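Local coordinates for protein uridylate kinase (Archaeoglobus fulgidus, PDB 2IJ9) that probably catalyses the reversible, ATP-dependent phosphorylation of UMP to UDP, a step of de novo pyrimidine nucleotide synthesis, at residues 116-121 and 182-187; 130-135 and 193-198. The protein carries 1 engineered substitution. All coordinates share one frame; numbering follows the deposited sequence.

Contact 1 of 2, residues 116-121 and 182-187; sequences TDATAA and LLAAKI
The backbone N of Ala-121 gives a hydrogen bond of 2.8 Å to O of Asp-117. This bond lies in the first turn of helix 117-126, and both of its residues pack against Ala-184. Between segments 116-121 and 182-187 themselves the contact is apolar. The two short helical segments run almost parallel, with 20° between their directions. Their axes come within 8.0 Å of each other. This close approach goes with the small residues that line it, Ala-118, Ala-121 and Ala-184. CA of Ala-118 and CA of Ala-184 lie only 4.0 Å apart.

The methyl of Ala-184 rests on backbone. Its CB is 3.7 Å from N of Ala-118 and 3.8 Å from C of Asp-117, so it sits against the peptide link between these two residues. CB of Asp-117 touches the same methyl.

One turn further on, the CB of Ala-121 points toward helix 182-191. It meets CG2 of Ile-187 at 3.7 Å and also touches the carbonyl O of Ala-184. The CG2 branch of Ile-187 is anti to its own backbone N, and this branch takes the contact with Ala-121. The other branch, which carries CD1, leads toward Ala-118, but its place in the model is doubtful.

Thr-116, just before the first helix, belongs to the predicted UMP-binding site. Helix 117-126 lies on the central sheet of the amino acid kinase fold. Ala-120 packs on Val-4 and Ser-6 of strand 2-7 and on Val-38 of strand 34-39. Ala-120 and Ala-121 both reach Phe-132 of strand 131-136, while Ala-121, with Ala-118, touches the neighbouring helix 182-191.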
# COMPACT_ATOMS: atom_id res chain seq x y z
N THR B 116 -11.69 -18.65 1.22
CA THR B 116 -10.72 -18.87 0.13
C THR B 116 -10.28 -20.29 -0.17
O THR B 116 -10.57 -20.79 -1.25
CB THR B 116 -9.51 -17.94 0.19
OG1 THR B 116 -9.91 -16.68 0.77
CG2 THR B 116 -8.99 -17.71 -1.22
N ASP B 117 -9.56 -20.91 0.76
CA ASP B 117 -9.24 -22.33 0.66
C ASP B 117 -10.53 -23.13 0.65
O ASP B 117 -10.77 -23.92 -0.27
CB ASP B 117 -8.38 -22.77 1.84
CG ASP B 117 -7.00 -22.16 1.82
OD1 ASP B 117 -6.65 -21.54 0.79
OD2 ASP B 117 -6.27 -22.30 2.82
N ALA B 118 -11.36 -22.90 1.66
CA ALA B 118 -12.63 -23.61 1.81
C ALA B 118 -13.53 -23.26 0.64
O ALA B 118 -14.02 -24.15 -0.05
CB ALA B 118 -13.29 -23.26 3.13
N THR B 119 -13.69 -21.97 0.39
CA THR B 119 -14.47 -21.49 -0.74
C THR B 119 -14.09 -22.19 -2.04
O THR B 119 -14.96 -22.70 -2.75
CB THR B 119 -14.31 -20.00 -0.90
OG1 THR B 119 -14.95 -19.34 0.20
CG2 THR B 119 -14.92 -19.52 -2.23
N ALA B 120 -12.80 -22.26 -2.33
CA ALA B 120 -12.34 -22.87 -3.57
C ALA B 120 -12.48 -24.38 -3.54
O ALA B 120 -12.68 -24.99 -4.59
CB ALA B 120 -10.91 -22.47 -3.87
N ALA B 121 -12.37 -24.98 -2.36
CA ALA B 121 -12.59 -26.43 -2.22
C ALA B 121 -14.04 -26.75 -2.55
O ALA B 121 -14.31 -27.61 -3.39
CB ALA B 121 -12.23 -26.92 -0.81
N LEU B 182 -9.14 -26.31 7.90
CA LEU B 182 -9.66 -27.61 8.32
C LEU B 182 -10.86 -28.02 7.47
O LEU B 182 -10.90 -29.15 6.97
CB LEU B 182 -10.06 -27.57 9.81
CG LEU B 182 -10.95 -28.67 10.40
CD1 LEU B 182 -10.23 -30.02 10.47
CD2 LEU B 182 -11.47 -28.25 11.77
N LEU B 183 -11.81 -27.10 7.31
CA LEU B 183 -13.02 -27.36 6.52
C LEU B 183 -12.68 -27.56 5.05
O LEU B 183 -13.31 -28.35 4.38
CB LEU B 183 -14.06 -26.25 6.69
CG LEU B 183 -14.44 -25.85 8.12
CD1 LEU B 183 -15.41 -24.68 8.14
CD2 LEU B 183 -14.99 -27.03 8.92
N ALA B 184 -11.65 -26.85 4.59
CA ALA B 184 -11.11 -27.04 3.24
C ALA B 184 -10.65 -28.49 3.05
O ALA B 184 -11.04 -29.15 2.08
CB ALA B 184 -9.96 -26.08 2.98
N ALA B 185 -9.84 -28.97 4.00
CA ALA B 185 -9.32 -30.34 4.01
C ALA B 185 -10.42 -31.39 4.07
O ALA B 185 -10.43 -32.33 3.28
CB ALA B 185 -8.34 -30.53 5.17
N LYS B 186 -11.33 -31.23 5.03
CA LYS B 186 -12.53 -32.06 5.13
C LYS B 186 -13.27 -32.10 3.79
O LYS B 186 -13.59 -33.18 3.29
CB LYS B 186 -13.47 -31.53 6.22
CG LYS B 186 -12.99 -31.83 7.64
CD LYS B 186 -13.47 -30.78 8.64
CE LYS B 186 -14.97 -30.87 8.92
NZ LYS B 186 -15.37 -32.17 9.54
N ILE B 187 -13.50 -30.92 3.21
CA ILE B 187 -14.12 -30.80 1.89
C ILE B 187 -13.29 -31.52 0.83
O ILE B 187 -13.85 -32.24 -0.01
CB ILE B 187 -14.40 -29.33 1.50
CG1 ILE B 187 -15.43 -28.73 2.46
CG2 ILE B 187 -14.95 -29.24 0.07
CD1 ILE B 187 -15.39 -27.19 2.57

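Contact 2 of 2, residues 130-135 and 193-198; sequences DVFINA and IKTYVI
Val-131 and Tyr-196 meet with their side chains crossed at a slant. CG2 of Val-131 comes to the edge of the tyrosine ring, near its plane, and lies 3.7 Å from CD1. CG2 is the branch anti to the valine backbone N, with CG1 at chi1 58°, and it is CG2 that meets the ring. Beyond the two strands, OH of Tyr-196 is hydrogen-bonded to O of Glu-212. Ile-133 and Ile-198 also cross at a slant, and CG2 of Ile-133 touches CD1 of Ile-198 at 3.9 Å. Ile-133, Tyr-196 and Ile-198 are on one face of the sheet, which helix 202-209 covers.

Strands 131-136 and 195-199 are parallel neighbours in the central sheet of the amino acid kinase fold, an alpha-beta-alpha sandwich. Their short segments are 12° apart in direction. Four backbone hydrogen bonds join them. Phe-132 N donates to Lys-194 O and Phe-132 O accepts from Tyr-196 N. Asn-134 N then donates to Tyr-196 O, and Asn-134 O accepts from Ile-198 N at 3.1 Å.

Phe-132 and Thr-195 share the other face and lie side by side, pointing the same way. CD2 of Phe-132 is 3.8 Å from CG2 of Thr-195. The hydroxyl OG1 of Thr-195 donates to O of Ile-193 at 2.9 Å. Helix 117-126 covers this face.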
# COMPACT_ATOMS: atom_id res chain seq x y z
N ASP B 130 -11.15 -31.22 -11.88
CA ASP B 130 -10.09 -32.21 -12.11
C ASP B 130 -8.93 -32.03 -11.14
O ASP B 130 -8.32 -33.02 -10.71
CB ASP B 130 -9.56 -32.09 -13.54
CG ASP B 130 -10.59 -32.48 -14.57
OD1 ASP B 130 -10.60 -31.88 -15.66
OD2 ASP B 130 -11.40 -33.39 -14.29
N VAL B 131 -8.64 -30.78 -10.80
CA VAL B 131 -7.52 -30.47 -9.92
C VAL B 131 -7.74 -29.16 -9.17
O VAL B 131 -8.07 -28.12 -9.76
CB VAL B 131 -6.14 -30.49 -10.70
CG1 VAL B 131 -6.13 -29.49 -11.88
CG2 VAL B 131 -4.96 -30.29 -9.76
N PHE B 132 -7.58 -29.24 -7.85
CA PHE B 132 -7.60 -28.07 -6.98
C PHE B 132 -6.18 -27.62 -6.61
O PHE B 132 -5.53 -28.24 -5.79
CB PHE B 132 -8.40 -28.36 -5.72
CG PHE B 132 -8.42 -27.23 -4.72
CD1 PHE B 132 -8.29 -25.90 -5.13
CD2 PHE B 132 -8.62 -27.50 -3.37
CE1 PHE B 132 -8.31 -24.88 -4.20
CE2 PHE B 132 -8.66 -26.47 -2.44
CZ PHE B 132 -8.51 -25.16 -2.86
N ILE B 133 -5.74 -26.51 -7.21
CA ILE B 133 -4.41 -25.97 -6.94
C ILE B 133 -4.48 -24.80 -5.95
O ILE B 133 -4.96 -23.70 -6.26
CB ILE B 133 -3.74 -25.53 -8.25
CG1 ILE B 133 -3.75 -26.69 -9.24
CG2 ILE B 133 -2.32 -25.04 -7.98
CD1 ILE B 133 -3.13 -26.36 -10.57
N ASN B 134 -3.99 -25.06 -4.74
CA ASN B 134 -4.04 -24.08 -3.66
C ASN B 134 -2.71 -23.29 -3.52
O ASN B 134 -1.81 -23.68 -2.77
CB ASN B 134 -4.43 -24.77 -2.34
CG ASN B 134 -4.65 -23.79 -1.23
OD1 ASN B 134 -5.10 -22.66 -1.45
ND2 ASN B 134 -4.35 -24.22 -0.01
N ALA B 135 -2.60 -22.18 -4.26
CA ALA B 135 -1.37 -21.39 -4.31
C ALA B 135 -1.23 -20.49 -3.09
O ALA B 135 -1.79 -19.39 -3.05
CB ALA B 135 -1.34 -20.57 -5.56
N ILE B 193 -10.94 -34.92 -4.77
CA ILE B 193 -10.33 -34.18 -5.87
C ILE B 193 -8.83 -33.94 -5.62
O ILE B 193 -8.44 -33.42 -4.55
CB ILE B 193 -11.06 -32.83 -6.10
CG1 ILE B 193 -12.52 -33.08 -6.44
CG2 ILE B 193 -10.41 -32.03 -7.22
CD1 ILE B 193 -13.32 -31.82 -6.68
N LYS B 194 -8.00 -34.31 -6.60
CA LYS B 194 -6.55 -34.15 -6.52
C LYS B 194 -6.17 -32.70 -6.23
O LYS B 194 -6.40 -31.81 -7.05
CB LYS B 194 -5.87 -34.61 -7.81
CG LYS B 194 -4.36 -34.78 -7.71
CD LYS B 194 -3.69 -34.40 -9.03
CE LYS B 194 -2.27 -34.95 -9.15
NZ LYS B 194 -2.22 -36.34 -9.69
N THR B 195 -5.58 -32.50 -5.06
CA THR B 195 -5.22 -31.18 -4.56
C THR B 195 -3.70 -30.94 -4.56
O THR B 195 -2.90 -31.87 -4.48
CB THR B 195 -5.86 -30.92 -3.17
OG1 THR B 195 -7.28 -31.04 -3.29
CG2 THR B 195 -5.54 -29.52 -2.65
N TYR B 196 -3.32 -29.68 -4.70
CA TYR B 196 -1.96 -29.24 -4.52
C TYR B 196 -1.95 -28.16 -3.45
O TYR B 196 -2.91 -27.38 -3.32
CB TYR B 196 -1.42 -28.68 -5.83
CG TYR B 196 -0.98 -29.74 -6.81
CD1 TYR B 196 -1.91 -30.42 -7.59
CD2 TYR B 196 0.37 -30.07 -6.94
CE1 TYR B 196 -1.51 -31.39 -8.49
CE2 TYR B 196 0.78 -31.04 -7.84
CZ TYR B 196 -0.16 -31.70 -8.61
OH TYR B 196 0.25 -32.67 -9.50
N VAL B 197 -0.89 -28.14 -2.65
CA VAL B 197 -0.64 -27.06 -1.70
C VAL B 197 0.76 -26.52 -2.01
O VAL B 197 1.75 -27.22 -1.80
CB VAL B 197 -0.74 -27.55 -0.25
CG1 VAL B 197 -0.24 -26.47 0.71
CG2 VAL B 197 -2.18 -27.95 0.07
N ILE B 198 0.84 -25.31 -2.54
CA ILE B 198 2.10 -24.88 -3.12
C ILE B 198 2.49 -23.43 -2.83
O ILE B 198 1.65 -22.62 -2.46
CB ILE B 198 2.14 -25.14 -4.65
CG1 ILE B 198 1.02 -24.36 -5.36
CG2 ILE B 198 2.07 -26.65 -4.93
CD1 ILE B 198 1.26 -24.15 -6.85

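Overall arrangement
Both contacts are buried, and their centres are about 11 Å apart. They join the same two parts of the chain. Helix 117-126 leads into strand 131-136, and helix 182-191 leads into strand 195-199. Contact 1 pairs the helices and contact 2 pairs the strands that follow them, and both pairings are near parallel. The chemistry differs by layer. The helices meet through methyls and backbone without a bond across. The strands are held by backbone hydrogen bonds, with an apolar face toward helix 202-209 and a mixed one, with Thr-195 and Asn-134, toward helix 117-126. Phe-132 ties the layers together: its CE1 is 3.6 Å from CB of Ala-120.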